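Local coordinates for protein putative secreted endoglycosylceramidase (Rhodococcus hoagii, PDB 6JYZ) that probably hydrolyses O-glycosidic bonds as an endogalactosylceramidase, releasing the sugar from galactose-headed glycolipids, at residues N51-N56 and L60-P65; P291-Q296 and R344-A349; D309-A314 and N351-G356. All coordinates share one frame; numbering follows the deposited sequence.

Interaction 1 (N51-N56 and L60-P65); sequences NDYASN and LPTVAP
The ring of Tyr-53 takes Val-63 at its edge. Val-63 CG1 lies in the ring plane, 3.7 Å from Tyr-53 CE2 and about as far from CD2. Asp-152 and Pro-369, both outside the two segments, also touch the Tyr-53 side chain. The phenol end has its own anchor, because Tyr-53 OH is hydrogen-bonded to Asn-48 ND2. The amide of Asn-51 is fixed too. Its OD1 accepts the N-H of Asp-52 from above the carbonyl plane, and its ND2 bonds to Asp-152.

Thr-62 fills the middle of the contact. Its CB rests on Tyr-53 CB at 3.8 Å. CG2 of Thr-62 packs against segment 51-56, 3.6 Å from Ala-54 O and close to Ser-55 CA. With a chi1 of 59°, OG1 of Thr-62 sits between the backbone N and the carbonyl carbon. There it meets two waters. The first lies 2.8 Å from Thr-62 OG1; it also donates to Asn-51 O and accepts from Tyr-53 N. The second lies 2.7 Å from Thr-62 OG1 and donates to Tyr-53 O. A third water accepts from Leu-60 N at 3.0 Å and donates to Ser-55 O.

Both segments belong to the loop after strand 38-47. In the (beta/alpha)8 barrel of this family, such loops lie at the end of the barrel that holds the active site. Water carries the polar part of this contact. One hydroxyl and two waters serve three backbone atoms of Asn-51 and Tyr-53, while the apolar part is small and rests on Tyr-53, Thr-62 and Val-63.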
ATOM      1  N   ASN A  51      11.097  -6.496   1.870  1.00 10.04           N
ATOM      2  CA  ASN A  51      10.439  -7.654   1.235  1.00 10.36           C
ATOM      3  C   ASN A  51      11.499  -8.669   0.794  1.00 12.25           C
ATOM      4  O   ASN A  51      12.671  -8.334   0.605  1.00 12.16           O
ATOM      5  CB  ASN A  51       9.556  -7.116   0.086  1.00 10.39           C
ATOM      6  CG  ASN A  51       8.460  -8.101  -0.264  1.00 11.47           C
ATOM      7  OD1 ASN A  51       8.326  -9.213   0.279  1.00 12.69           O
ATOM      8  ND2 ASN A  51       7.619  -7.715  -1.223  1.00 12.29           N
ATOM      9  N   ASP A  52      11.047  -9.908   0.599  1.00 11.26           N
ATOM     10  CA  ASP A  52      11.907 -11.070   0.323  1.00 12.05           C
ATOM     11  C   ASP A  52      11.575 -11.552  -1.083  1.00 11.68           C
ATOM     12  O   ASP A  52      10.626 -12.322  -1.288  1.00 13.72           O
ATOM     13  CB  ASP A  52      11.612 -12.136   1.382  1.00 12.56           C
ATOM     14  CG  ASP A  52      12.398 -13.411   1.171  1.00 14.94           C
ATOM     15  OD1 ASP A  52      13.408 -13.397   0.474  1.00 18.25           O
ATOM     16  OD2 ASP A  52      11.946 -14.445   1.726  1.00 16.08           O
ATOM     17  N   TYR A  53      12.276 -11.121  -2.096  1.00 11.26           N
ATOM     18  CA  TYR A  53      12.000 -11.524  -3.469  1.00 10.59           C
ATOM     19  C   TYR A  53      12.921 -12.656  -3.891  1.00 12.03           C
ATOM     20  O   TYR A  53      14.132 -12.713  -3.528  1.00 13.28           O
ATOM     21  CB  TYR A  53      12.314 -10.361  -4.404  1.00 11.51           C
ATOM     22  CG  TYR A  53      11.336  -9.227  -4.317  1.00 11.05           C
ATOM     23  CD1 TYR A  53      10.089  -9.289  -4.914  1.00 12.10           C
ATOM     24  CD2 TYR A  53      11.622  -8.085  -3.578  1.00 13.04           C
ATOM     25  CE1 TYR A  53       9.165  -8.247  -4.823  1.00 12.42           C
ATOM     26  CE2 TYR A  53      10.719  -7.012  -3.464  1.00 12.80           C
ATOM     27  CZ  TYR A  53       9.492  -7.129  -4.078  1.00 12.51           C
ATOM     28  OH  TYR A  53       8.623  -6.080  -3.892  1.00 13.79           O
ATOM     29  N   ALA A  54      12.424 -13.511  -4.770  1.00 10.77           N
ATOM     30  CA  ALA A  54      13.294 -14.446  -5.499  1.00 11.40           C
ATOM     31  C   ALA A  54      14.295 -13.604  -6.296  1.00 12.66           C
ATOM     32  O   ALA A  54      13.942 -12.581  -6.892  1.00 12.29           O
ATOM     33  CB  ALA A  54      12.432 -15.223  -6.471  1.00 11.57           C
ATOM     34  N   SER A  55      15.523 -14.181  -6.375  1.00 14.18           N
ATOM     35  CA  SER A  55      16.565 -13.544  -7.155  1.00 14.95           C
ATOM     36  C   SER A  55      16.525 -13.937  -8.629  1.00 14.18           C
ATOM     37  O   SER A  55      17.056 -13.218  -9.468  1.00 15.51           O
ATOM     38  CB  SER A  55      17.946 -13.768  -6.547  1.00 20.33           C
ATOM     39  OG  SER A  55      18.240 -15.131  -6.705  1.00 28.02           O
ATOM     40  N   ASN A  56      15.907 -15.104  -8.939  1.00 14.47           N
ATOM     41  CA  ASN A  56      15.662 -15.503 -10.321  1.00 14.74           C
ATOM     42  C   ASN A  56      16.947 -15.619 -11.178  1.00 16.17           C
ATOM     43  O   ASN A  56      16.897 -15.411 -12.388  1.00 18.72           O
ATOM     44  CB  ASN A  56      14.640 -14.555 -10.996  1.00 14.00           C
ATOM     45  CG  ASN A  56      13.253 -14.764 -10.444  1.00 13.88           C
ATOM     46  OD1 ASN A  56      12.606 -13.762 -10.010  1.00 15.18           O
ATOM     47  ND2 ASN A  56      12.795 -15.976 -10.410  1.00 11.96           N
ATOM     48  N   LEU A  60      21.664  -9.868  -9.066  1.00 19.05           N
ATOM     49  CA  LEU A  60      21.517  -8.449  -8.780  1.00 18.85           C
ATOM     50  C   LEU A  60      20.687  -8.278  -7.522  1.00 17.20           C
ATOM     51  O   LEU A  60      19.832  -9.115  -7.228  1.00 17.04           O
ATOM     52  CB  LEU A  60      20.773  -7.784  -9.942  1.00 18.21           C
ATOM     53  CG  LEU A  60      21.622  -7.569 -11.205  1.00 22.42           C
ATOM     54  CD1 LEU A  60      20.776  -7.212 -12.413  1.00 25.45           C
ATOM     55  CD2 LEU A  60      22.788  -6.580 -10.982  1.00 24.71           C
ATOM     56  N   PRO A  61      20.868  -7.194  -6.750  1.00 16.46           N
ATOM     57  CA  PRO A  61      20.024  -6.946  -5.575  1.00 15.45           C
ATOM     58  C   PRO A  61      18.567  -6.851  -6.046  1.00 14.62           C
ATOM     59  O   PRO A  61      18.227  -6.296  -7.083  1.00 15.37           O
ATOM     60  CB  PRO A  61      20.446  -5.547  -5.076  1.00 18.07           C
ATOM     61  CG  PRO A  61      21.829  -5.281  -5.690  1.00 23.11           C
ATOM     62  CD  PRO A  61      21.931  -6.173  -6.917  1.00 18.88           C
ATOM     63  N   THR A  62      17.665  -7.397  -5.214  1.00 12.89           N
ATOM     64  CA  THR A  62      16.236  -7.355  -5.525  1.00 12.61           C
ATOM     65  C   THR A  62      15.554  -6.171  -4.869  1.00 13.60           C
ATOM     66  O   THR A  62      14.405  -5.898  -5.253  1.00 13.71           O
ATOM     67  CB  THR A  62      15.582  -8.642  -5.073  1.00 12.48           C
ATOM     68  OG1 THR A  62      15.775  -8.819  -3.689  1.00 15.27           O
ATOM     69  CG2 THR A  62      16.073  -9.841  -5.873  1.00 14.74           C
ATOM     70  N   VAL A  63      16.212  -5.529  -3.887  1.00 12.94           N
ATOM     71  CA  VAL A  63      15.671  -4.324  -3.271  1.00 13.65           C
ATOM     72  C   VAL A  63      16.807  -3.344  -3.107  1.00 15.40           C
ATOM     73  O   VAL A  63      18.001  -3.722  -3.067  1.00 15.91           O
ATOM     74  CB  VAL A  63      15.060  -4.615  -1.891  1.00 14.46           C
ATOM     75  CG1 VAL A  63      13.791  -5.463  -2.070  1.00 14.94           C
ATOM     76  CG2 VAL A  63      16.034  -5.326  -0.958  1.00 17.63           C
ATOM     77  N   ALA A  64      16.437  -2.076  -2.959  1.00 14.25           N
ATOM     78  CA  ALA A  64      17.435  -1.079  -2.605  1.00 14.89           C
ATOM     79  C   ALA A  64      17.649  -1.153  -1.104  1.00 15.41           C
ATOM     80  O   ALA A  64      16.755  -1.488  -0.321  1.00 16.54           O
ATOM     81  CB  ALA A  64      16.879   0.282  -2.985  1.00 17.24           C
ATOM     82  N   PRO A  65      18.808  -0.712  -0.564  1.00 17.52           N
ATOM     83  CA  PRO A  65      18.954  -0.549   0.876  1.00 16.49           C
ATOM     84  C   PRO A  65      17.913   0.392   1.463  1.00 15.97           C
ATOM     85  O   PRO A  65      17.399   1.281   0.767  1.00 20.32           O
ATOM     86  CB  PRO A  65      20.358   0.107   1.037  1.00 20.41           C
ATOM     87  CG  PRO A  65      21.043  -0.219  -0.261  1.00 22.14           C
ATOM     88  CD  PRO A  65      19.954  -0.170  -1.334  1.00 21.04           C
TER
HETATM   89  O   HOH W   1      14.472  -9.305  -1.313  1.00 13.99           O
HETATM   90  O   HOH W   2      16.657 -11.269  -2.819  1.00 42.87           O
HETATM   91  O   HOH W   3      18.926 -11.080  -8.881  1.00 24.47           O

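Interaction 2 (P291-Q296 and R344-A349); sequences PHLYSQ and RRFVDA
Phe-346 turns its CG anti to the backbone N, chi1 -167°, and this carries the ring from the helix to Leu-293. Arg-345 reaches Gln-296 by a different route. Its chain bends at chi3, 61°, and brings the guanidinium round to the Gln-296 amide. The Gln-296 side chain itself runs extended beyond CG.

Leu-293 CB lies at the edge of the Phe-346 ring, in its plane, 3.7 Å from CE2. The carbonyl O of Leu-293 is 3.5 Å from the same CE2 atom. The two side chains cross at about a right angle. Leu-293 is also the centre of an inverse gamma turn, whose bond from Tyr-294 N to His-292 O is weak. Trp-330 of strand 326-330 stacks on the Phe-346 ring.

At the other end, Arg-345 NH2 donates to Gln-296 OE1 at 2.9 Å. The bond is bent, and the amide and guanidinium planes stand 79° apart. The acceptor lies somewhat out of the guanidinium plane. Gln-296 OE1 is shared, since Ile-307 N donates to it as well. Arg-345 NH2 has a stronger partner in Glu-308, with which it forms a salt bridge. Gln-296 NE2 gives bonds to Ser-302 O and to a water 3.2 Å away, which Arg-345 NH1 reaches weakly.

The contact joins the loop after strand 287-289 to helix 336-353 of the (beta/alpha)8 barrel. His-292 and Tyr-294 of this loop bond to Glu-222 and Glu-329. Chemically the contact has two parts, a buried apolar one at Leu-293 and a polar one at Gln-296. With both amide ends bonded, the orientation of the Gln-296 amide is well defined. Glu-308 probably balances the charge of Arg-345.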
ATOM      1  N   PRO A 291      -8.961  -1.107  -2.218  1.00  8.80           N
ATOM      2  CA  PRO A 291      -8.713  -1.510  -3.607  1.00  9.02           C
ATOM      3  C   PRO A 291      -7.554  -0.700  -4.163  1.00  9.48           C
ATOM      4  O   PRO A 291      -7.215   0.385  -3.655  1.00 10.86           O
ATOM      5  CB  PRO A 291     -10.026  -1.118  -4.308  1.00 10.75           C
ATOM      6  CG  PRO A 291     -10.449   0.141  -3.560  1.00 10.10           C
ATOM      7  CD  PRO A 291     -10.106  -0.182  -2.099  1.00 10.40           C
ATOM      8  N   HIS A 292      -6.893  -1.257  -5.156  1.00  8.35           N
ATOM      9  CA  HIS A 292      -5.787  -0.626  -5.862  1.00  9.14           C
ATOM     10  C   HIS A 292      -6.330  -0.013  -7.137  1.00  9.16           C
ATOM     11  O   HIS A 292      -6.892  -0.704  -7.991  1.00  9.39           O
ATOM     12  CB  HIS A 292      -4.636  -1.602  -6.150  1.00  8.51           C
ATOM     13  CG  HIS A 292      -4.115  -2.172  -4.853  1.00  8.86           C
ATOM     14  ND1 HIS A 292      -3.210  -3.223  -4.831  1.00  9.26           N
ATOM     15  CD2 HIS A 292      -4.344  -1.798  -3.556  1.00  8.75           C
ATOM     16  CE1 HIS A 292      -2.902  -3.468  -3.539  1.00  8.84           C
ATOM     17  NE2 HIS A 292      -3.578  -2.639  -2.735  1.00  9.33           N
ATOM     18  N   LEU A 293      -6.216   1.315  -7.204  1.00  9.49           N
ATOM     19  CA  LEU A 293      -6.953   2.087  -8.254  1.00  9.18           C
ATOM     20  C   LEU A 293      -6.100   2.286  -9.484  1.00  9.40           C
ATOM     21  O   LEU A 293      -5.453   3.328  -9.672  1.00  9.86           O
ATOM     22  CB  LEU A 293      -7.411   3.427  -7.674  1.00  9.76           C
ATOM     23  CG  LEU A 293      -8.293   3.329  -6.439  1.00 10.14           C
ATOM     24  CD1 LEU A 293      -8.817   4.724  -6.014  1.00 12.21           C
ATOM     25  CD2 LEU A 293      -9.516   2.452  -6.685  1.00 11.24           C
ATOM     26  N   TYR A 294      -6.066   1.256 -10.331  1.00 10.36           N
ATOM     27  CA  TYR A 294      -5.203   1.199 -11.500  1.00 10.44           C
ATOM     28  C   TYR A 294      -5.940   1.506 -12.818  1.00  9.80           C
ATOM     29  O   TYR A 294      -5.331   1.338 -13.887  1.00 10.40           O
ATOM     30  CB  TYR A 294      -4.484  -0.165 -11.578  1.00  9.81           C
ATOM     31  CG  TYR A 294      -3.291  -0.261 -10.640  1.00  9.34           C
ATOM     32  CD1 TYR A 294      -2.200   0.604 -10.713  1.00 10.23           C
ATOM     33  CD2 TYR A 294      -3.210  -1.231  -9.657  1.00 10.83           C
ATOM     34  CE1 TYR A 294      -1.065   0.462  -9.927  1.00 10.28           C
ATOM     35  CE2 TYR A 294      -2.090  -1.415  -8.850  1.00 10.77           C
ATOM     36  CZ  TYR A 294      -1.024  -0.556  -8.990  1.00 10.71           C
ATOM     37  OH  TYR A 294       0.145  -0.669  -8.275  1.00 12.14           O
ATOM     38  N   SER A 295      -7.176   2.019 -12.746  1.00  9.41           N
ATOM     39  CA  SER A 295      -7.905   2.402 -13.954  1.00 10.05           C
ATOM     40  C   SER A 295      -7.107   3.433 -14.751  1.00 10.85           C
ATOM     41  O   SER A 295      -6.577   4.404 -14.215  1.00 10.63           O
ATOM     42  CB  SER A 295      -9.262   2.871 -13.655  1.00 11.00           C
ATOM     43  OG  SER A 295     -10.045   1.853 -13.012  1.00 11.46           O
ATOM     44  N   GLN A 296      -7.046   3.179 -16.054  1.00 10.40           N
ATOM     45  CA  GLN A 296      -6.324   4.000 -17.050  1.00 11.68           C
ATOM     46  C   GLN A 296      -4.833   3.985 -16.805  1.00 10.89           C
ATOM     47  O   GLN A 296      -4.085   4.820 -17.383  1.00 13.44           O
ATOM     48  CB  GLN A 296      -6.890   5.416 -17.222  1.00 12.08           C
ATOM     49  CG  GLN A 296      -8.326   5.333 -17.609  1.00 13.39           C
ATOM     50  CD  GLN A 296      -8.865   6.638 -18.134  1.00 14.67           C
ATOM     51  OE1 GLN A 296      -9.192   7.575 -17.419  1.00 13.95           O
ATOM     52  NE2 GLN A 296      -9.021   6.679 -19.451  1.00 21.77           N
ATOM     53  N   ARG A 344      -1.945  13.738 -12.286  1.00 12.01           N
ATOM     54  CA  ARG A 344      -2.617  14.912 -11.799  1.00 11.89           C
ATOM     55  C   ARG A 344      -4.097  14.665 -11.584  1.00 11.54           C
ATOM     56  O   ARG A 344      -4.635  15.080 -10.557  1.00 11.87           O
ATOM     57  CB  ARG A 344      -2.339  16.043 -12.820  1.00 13.80           C
ATOM     58  CG  ARG A 344      -3.032  17.350 -12.416  1.00 16.20           C
ATOM     59  CD  ARG A 344      -2.718  18.406 -13.501  1.00 21.72           C
ATOM     60  NE  ARG A 344      -3.468  19.629 -13.321  1.00 34.50           N
ATOM     61  CZ  ARG A 344      -3.163  20.799 -13.898  1.00 48.35           C
ATOM     62  NH1 ARG A 344      -2.084  20.907 -14.669  1.00 45.62           N
ATOM     63  NH2 ARG A 344      -3.936  21.857 -13.684  1.00 43.23           N
ATOM     64  N   ARG A 345      -4.756  14.030 -12.544  1.00 11.35           N
ATOM     65  CA  ARG A 345      -6.154  13.695 -12.383  1.00 12.19           C
ATOM     66  C   ARG A 345      -6.392  12.804 -11.146  1.00 10.81           C
ATOM     67  O   ARG A 345      -7.388  12.934 -10.459  1.00 11.31           O
ATOM     68  CB  ARG A 345      -6.695  12.943 -13.632  1.00 12.67           C
ATOM     69  CG  ARG A 345      -6.908  13.898 -14.819  1.00 16.76           C
ATOM     70  CD  ARG A 345      -7.063  13.103 -16.109  1.00 17.76           C
ATOM     71  NE  ARG A 345      -8.210  12.220 -16.088  1.00 16.23           N
ATOM     72  CZ  ARG A 345      -8.359  11.167 -16.876  1.00 16.51           C
ATOM     73  NH1 ARG A 345      -7.440  10.957 -17.826  1.00 20.43           N
ATOM     74  NH2 ARG A 345      -9.441  10.401 -16.821  1.00 17.34           N
ATOM     75  N   PHE A 346      -5.443  11.852 -10.920  1.00 10.12           N
ATOM     76  CA  PHE A 346      -5.588  10.984  -9.754  1.00 10.25           C
ATOM     77  C   PHE A 346      -5.549  11.751  -8.425  1.00  9.45           C
ATOM     78  O   PHE A 346      -6.377  11.554  -7.584  1.00 10.03           O
ATOM     79  CB  PHE A 346      -4.524   9.900  -9.873  1.00 10.48           C
ATOM     80  CG  PHE A 346      -4.777   8.777  -8.895  1.00  9.81           C
ATOM     81  CD1 PHE A 346      -4.444   8.871  -7.539  1.00 10.17           C
ATOM     82  CD2 PHE A 346      -5.380   7.593  -9.339  1.00  9.84           C
ATOM     83  CE1 PHE A 346      -4.701   7.846  -6.647  1.00  9.70           C
ATOM     84  CE2 PHE A 346      -5.620   6.554  -8.436  1.00 10.04           C
ATOM     85  CZ  PHE A 346      -5.302   6.693  -7.102  1.00  9.96           C
ATOM     86  N   VAL A 347      -4.504  12.602  -8.313  1.00 10.29           N
ATOM     87  CA  VAL A 347      -4.429  13.406  -7.080  1.00 10.30           C
ATOM     88  C   VAL A 347      -5.658  14.314  -6.908  1.00 10.64           C
ATOM     89  O   VAL A 347      -6.197  14.442  -5.802  1.00 10.65           O
ATOM     90  CB  VAL A 347      -3.094  14.166  -7.048  1.00 10.76           C
ATOM     91  CG1 VAL A 347      -3.059  15.082  -5.798  1.00 12.09           C
ATOM     92  CG2 VAL A 347      -1.927  13.201  -7.058  1.00 12.13           C
ATOM     93  N   ASP A 348      -6.114  14.891  -8.039  1.00 10.78           N
ATOM     94  CA  ASP A 348      -7.325  15.689  -7.947  1.00 11.28           C
ATOM     95  C   ASP A 348      -8.482  14.900  -7.399  1.00 11.09           C
ATOM     96  O   ASP A 348      -9.251  15.400  -6.590  1.00 11.55           O
ATOM     97  CB  ASP A 348      -7.755  16.232  -9.320  1.00 12.83           C
ATOM     98  CG  ASP A 348      -6.851  17.284  -9.966  1.00 15.49           C
ATOM     99  OD1 ASP A 348      -5.864  17.743  -9.357  1.00 14.94           O
ATOM    100  OD2 ASP A 348      -7.108  17.559 -11.206  1.00 17.51           O
ATOM    101  N   ALA A 349      -8.613  13.626  -7.846  1.00 10.89           N
ATOM    102  CA  ALA A 349      -9.726  12.818  -7.371  1.00 10.74           C
ATOM    103  C   ALA A 349      -9.532  12.388  -5.893  1.00  9.36           C
ATOM    104  O   ALA A 349     -10.497  12.305  -5.152  1.00 10.61           O
ATOM    105  CB  ALA A 349      -9.832  11.596  -8.285  1.00 12.38           C
TER
HETATM  106  O   HOH W   4      -9.066   9.748 -20.353  1.00 36.91           O

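Interaction 3 (D309-A314 and N351-G356)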
ATOM      1  N   ASP A 309     -14.196   7.451 -12.749  1.00 12.07           N
ATOM      2  CA  ASP A 309     -15.186   6.419 -12.458  1.00 13.30           C
ATOM      3  C   ASP A 309     -14.604   5.332 -11.548  1.00 11.10           C
ATOM      4  O   ASP A 309     -15.340   4.787 -10.755  1.00 11.42           O
ATOM      5  CB  ASP A 309     -15.782   5.827 -13.744  1.00 15.60           C
ATOM      6  CG  ASP A 309     -16.891   6.775 -14.309  1.00 20.69           C
ATOM      7  OD1 ASP A 309     -17.475   7.608 -13.537  1.00 23.96           O
ATOM      8  OD2 ASP A 309     -17.159   6.643 -15.462  1.00 25.08           O
ATOM      9  N   GLY A 310     -13.337   5.037 -11.697  1.00 10.60           N
ATOM     10  CA  GLY A 310     -12.701   4.068 -10.779  1.00 11.03           C
ATOM     11  C   GLY A 310     -12.809   4.528  -9.327  1.00  9.94           C
ATOM     12  O   GLY A 310     -13.076   3.730  -8.433  1.00 10.88           O
ATOM     13  N   PHE A 311     -12.639   5.851  -9.092  1.00 10.54           N
ATOM     14  CA  PHE A 311     -12.863   6.361  -7.743  1.00  9.67           C
ATOM     15  C   PHE A 311     -14.327   6.234  -7.324  1.00  9.85           C
ATOM     16  O   PHE A 311     -14.622   5.835  -6.218  1.00 10.70           O
ATOM     17  CB  PHE A 311     -12.486   7.847  -7.628  1.00 10.23           C
ATOM     18  CG  PHE A 311     -11.012   8.085  -7.384  1.00  9.94           C
ATOM     19  CD1 PHE A 311     -10.082   7.982  -8.399  1.00 10.56           C
ATOM     20  CD2 PHE A 311     -10.558   8.402  -6.097  1.00 10.72           C
ATOM     21  CE1 PHE A 311      -8.734   8.211  -8.168  1.00 10.93           C
ATOM     22  CE2 PHE A 311      -9.193   8.647  -5.892  1.00 10.43           C
ATOM     23  CZ  PHE A 311      -8.301   8.564  -6.908  1.00 10.96           C
ATOM     24  N   ARG A 312     -15.267   6.566  -8.211  1.00 10.31           N
ATOM     25  CA  ARG A 312     -16.671   6.482  -7.833  1.00 11.50           C
ATOM     26  C   ARG A 312     -17.071   5.056  -7.457  1.00 10.36           C
ATOM     27  O   ARG A 312     -17.794   4.860  -6.484  1.00 10.57           O
ATOM     28  CB  ARG A 312     -17.617   6.988  -8.974  1.00 12.59           C
ATOM     29  CG  ARG A 312     -17.465   8.519  -9.097  1.00 15.33           C
ATOM     30  CD  ARG A 312     -18.442   8.997 -10.211  1.00 17.71           C
ATOM     31  NE  ARG A 312     -18.146  10.407 -10.465  1.00 25.51           N
ATOM     32  CZ  ARG A 312     -17.419  10.908 -11.466  1.00 22.48           C
ATOM     33  NH1 ARG A 312     -16.946  10.144 -12.440  1.00 23.31           N
ATOM     34  NH2 ARG A 312     -17.265  12.235 -11.521  1.00 28.39           N
ATOM     35  N   ILE A 313     -16.554   4.064  -8.189  1.00 10.14           N
ATOM     36  CA  ILE A 313     -16.861   2.672  -7.871  1.00 10.65           C
ATOM     37  C   ILE A 313     -16.288   2.306  -6.508  1.00  9.81           C
ATOM     38  O   ILE A 313     -16.944   1.707  -5.679  1.00 10.18           O
ATOM     39  CB  ILE A 313     -16.270   1.784  -8.979  1.00 11.30           C
ATOM     40  CG1 ILE A 313     -16.993   2.036 -10.317  1.00 12.67           C
ATOM     41  CG2 ILE A 313     -16.402   0.322  -8.569  1.00 12.52           C
ATOM     42  CD1 ILE A 313     -16.279   1.432 -11.537  1.00 14.57           C
ATOM     43  N   ALA A 314     -15.025   2.706  -6.269  1.00  9.97           N
ATOM     44  CA  ALA A 314     -14.384   2.387  -4.997  1.00  9.59           C
ATOM     45  C   ALA A 314     -15.070   3.073  -3.818  1.00  9.74           C
ATOM     46  O   ALA A 314     -15.206   2.500  -2.746  1.00  9.61           O
ATOM     47  CB  ALA A 314     -12.920   2.780  -5.060  1.00 10.13           C
ATOM     48  N   ASN A 351      -8.327  14.316  -3.736  1.00 10.32           N
ATOM     49  CA  ASN A 351      -8.814  15.485  -2.998  1.00 10.14           C
ATOM     50  C   ASN A 351     -10.329  15.620  -3.045  1.00 10.77           C
ATOM     51  O   ASN A 351     -10.938  15.792  -1.982  1.00 11.66           O
ATOM     52  CB  ASN A 351      -8.165  16.730  -3.601  1.00 11.25           C
ATOM     53  CG  ASN A 351      -6.710  16.866  -3.317  1.00 10.63           C
ATOM     54  OD1 ASN A 351      -6.218  16.281  -2.337  1.00 12.37           O
ATOM     55  ND2 ASN A 351      -6.015  17.698  -4.110  1.00 13.73           N
ATOM     56  N   THR A 352     -10.947  15.379  -4.220  1.00 11.09           N
ATOM     57  CA  THR A 352     -12.400  15.470  -4.290  1.00 12.32           C
ATOM     58  C   THR A 352     -13.080  14.521  -3.312  1.00 11.32           C
ATOM     59  O   THR A 352     -14.103  14.815  -2.709  1.00 12.87           O
ATOM     60  CB  THR A 352     -12.838  15.093  -5.719  1.00 15.65           C
ATOM     61  OG1 THR A 352     -12.296  16.076  -6.607  1.00 20.85           O
ATOM     62  CG2 THR A 352     -14.320  14.795  -5.921  1.00 19.23           C
ATOM     63  N   HIS A 353     -12.520  13.285  -3.169  1.00 10.63           N
ATOM     64  CA  HIS A 353     -13.101  12.273  -2.314  1.00 10.64           C
ATOM     65  C   HIS A 353     -12.510  12.241  -0.899  1.00 11.38           C
ATOM     66  O   HIS A 353     -12.946  11.491  -0.062  1.00 11.61           O
ATOM     67  CB  HIS A 353     -12.971  10.902  -2.993  1.00 11.37           C
ATOM     68  CG  HIS A 353     -13.746  10.840  -4.270  1.00 10.66           C
ATOM     69  ND1 HIS A 353     -15.139  10.823  -4.291  1.00 12.19           N
ATOM     70  CD2 HIS A 353     -13.303  10.781  -5.536  1.00 11.62           C
ATOM     71  CE1 HIS A 353     -15.502  10.755  -5.586  1.00 12.54           C
ATOM     72  NE2 HIS A 353     -14.435  10.751  -6.356  1.00 12.69           N
ATOM     73  N   ARG A 354     -11.501  13.089  -0.664  1.00 10.83           N
ATOM     74  CA  ARG A 354     -10.855  13.195   0.658  1.00 11.55           C
ATOM     75  C   ARG A 354     -10.322  11.846   1.152  1.00 10.37           C
ATOM     76  O   ARG A 354     -10.601  11.439   2.261  1.00 11.40           O
ATOM     77  CB  ARG A 354     -11.762  13.849   1.703  1.00 11.83           C
ATOM     78  CG  ARG A 354     -12.281  15.215   1.219  1.00 13.86           C
ATOM     79  CD  ARG A 354     -13.137  15.911   2.311  1.00 16.48           C
ATOM     80  NE  ARG A 354     -14.287  15.144   2.530  1.00 18.37           N
ATOM     81  CZ  ARG A 354     -15.209  15.087   1.528  1.00 23.81           C
ATOM     82  NH1 ARG A 354     -15.056  15.774   0.422  1.00 25.63           N
ATOM     83  NH2 ARG A 354     -16.192  14.237   1.590  1.00 28.08           N
ATOM     84  N   ILE A 355      -9.520  11.227   0.272  1.00 10.62           N
ATOM     85  CA  ILE A 355      -8.883   9.967   0.677  1.00 10.43           C
ATOM     86  C   ILE A 355      -7.377  10.107   0.609  1.00 10.47           C
ATOM     87  O   ILE A 355      -6.781  10.984  -0.015  1.00 11.35           O
ATOM     88  CB  ILE A 355      -9.359   8.755  -0.168  1.00 10.75           C
ATOM     89  CG1 ILE A 355      -8.844   8.843  -1.608  1.00 11.05           C
ATOM     90  CG2 ILE A 355     -10.868   8.602  -0.056  1.00 12.44           C
ATOM     91  CD1 ILE A 355      -8.884   7.464  -2.330  1.00 13.00           C
ATOM     92  N   GLY A 356      -6.761   9.137   1.290  1.00 11.56           N
ATOM     93  CA  GLY A 356      -5.332   8.894   1.156  1.00 11.62           C
ATOM     94  C   GLY A 356      -5.063   7.654   0.290  1.00 10.02           C
ATOM     95  O   GLY A 356      -5.945   6.946  -0.194  1.00 10.33           O
TER
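Arg-312 NH1 forms a salt bridge with Asp-309 OD1 at 2.8 Å, beside Phe-311, which makes the contact with His-353 and Ile-355. The carboxylate oxygen is met from above its plane. Both charged residues sit on helix 307-321, one turn apart. This helix and helix 336-353 belong to the outer layer of the family's (beta/alpha)8 barrel. A Schellman motif closes helix 336-353, and Arg-354 has the positive phi. Beyond it, Ile-355 leads into strand 356-359.

Phe-311 meets His-353 rim to rim, with neither ring over the other's face. The ring planes are only 12° apart, and the centroids are 5.7 Å apart. Phe-311 CB and CD2 both lie 3.7 Å from His-353 CD2. His-353 CG stands anti to the carbonyl carbon, chi1 -64°, which sends the imidazole to the helix 307-321 side.

Phe-346 packs edge-to-face with Phe-311, and Arg-43 NH2 bonds to both Asn-351 OD1 and Ile-355 O. Arg-312 NE is 5.5 Å from His-353 NE2, not in contact. Thr-352 CG2 sits over the centre of one face of the His-353 ring, 4.0 Å above its plane. Ile-355 CD1 touches Phe-311 CE2 at 3.8 Å.

How the interactions relate
From the N terminus, interaction 1 comes first. It closes a short loop of three residues inside the connection from strand 38-47 to helix 68-75. It ends before the others begin. Its centre is about 28 Å from that of interaction 2 and about 33 Å from that of interaction 3, and it touches neither. Interaction 2 closes a span of 47 residues and interaction 3 one of 36. These two cross along the chain: 291-296 and 309-314 come first, then 344-349 and 351-356. Both use helix 336-353. They meet where Ala-349 lies on Phe-311 and Leu-293 on Ala-314. Together they tie the loop after strand 287-289, helix 307-321 and helix 336-353 into one packed region.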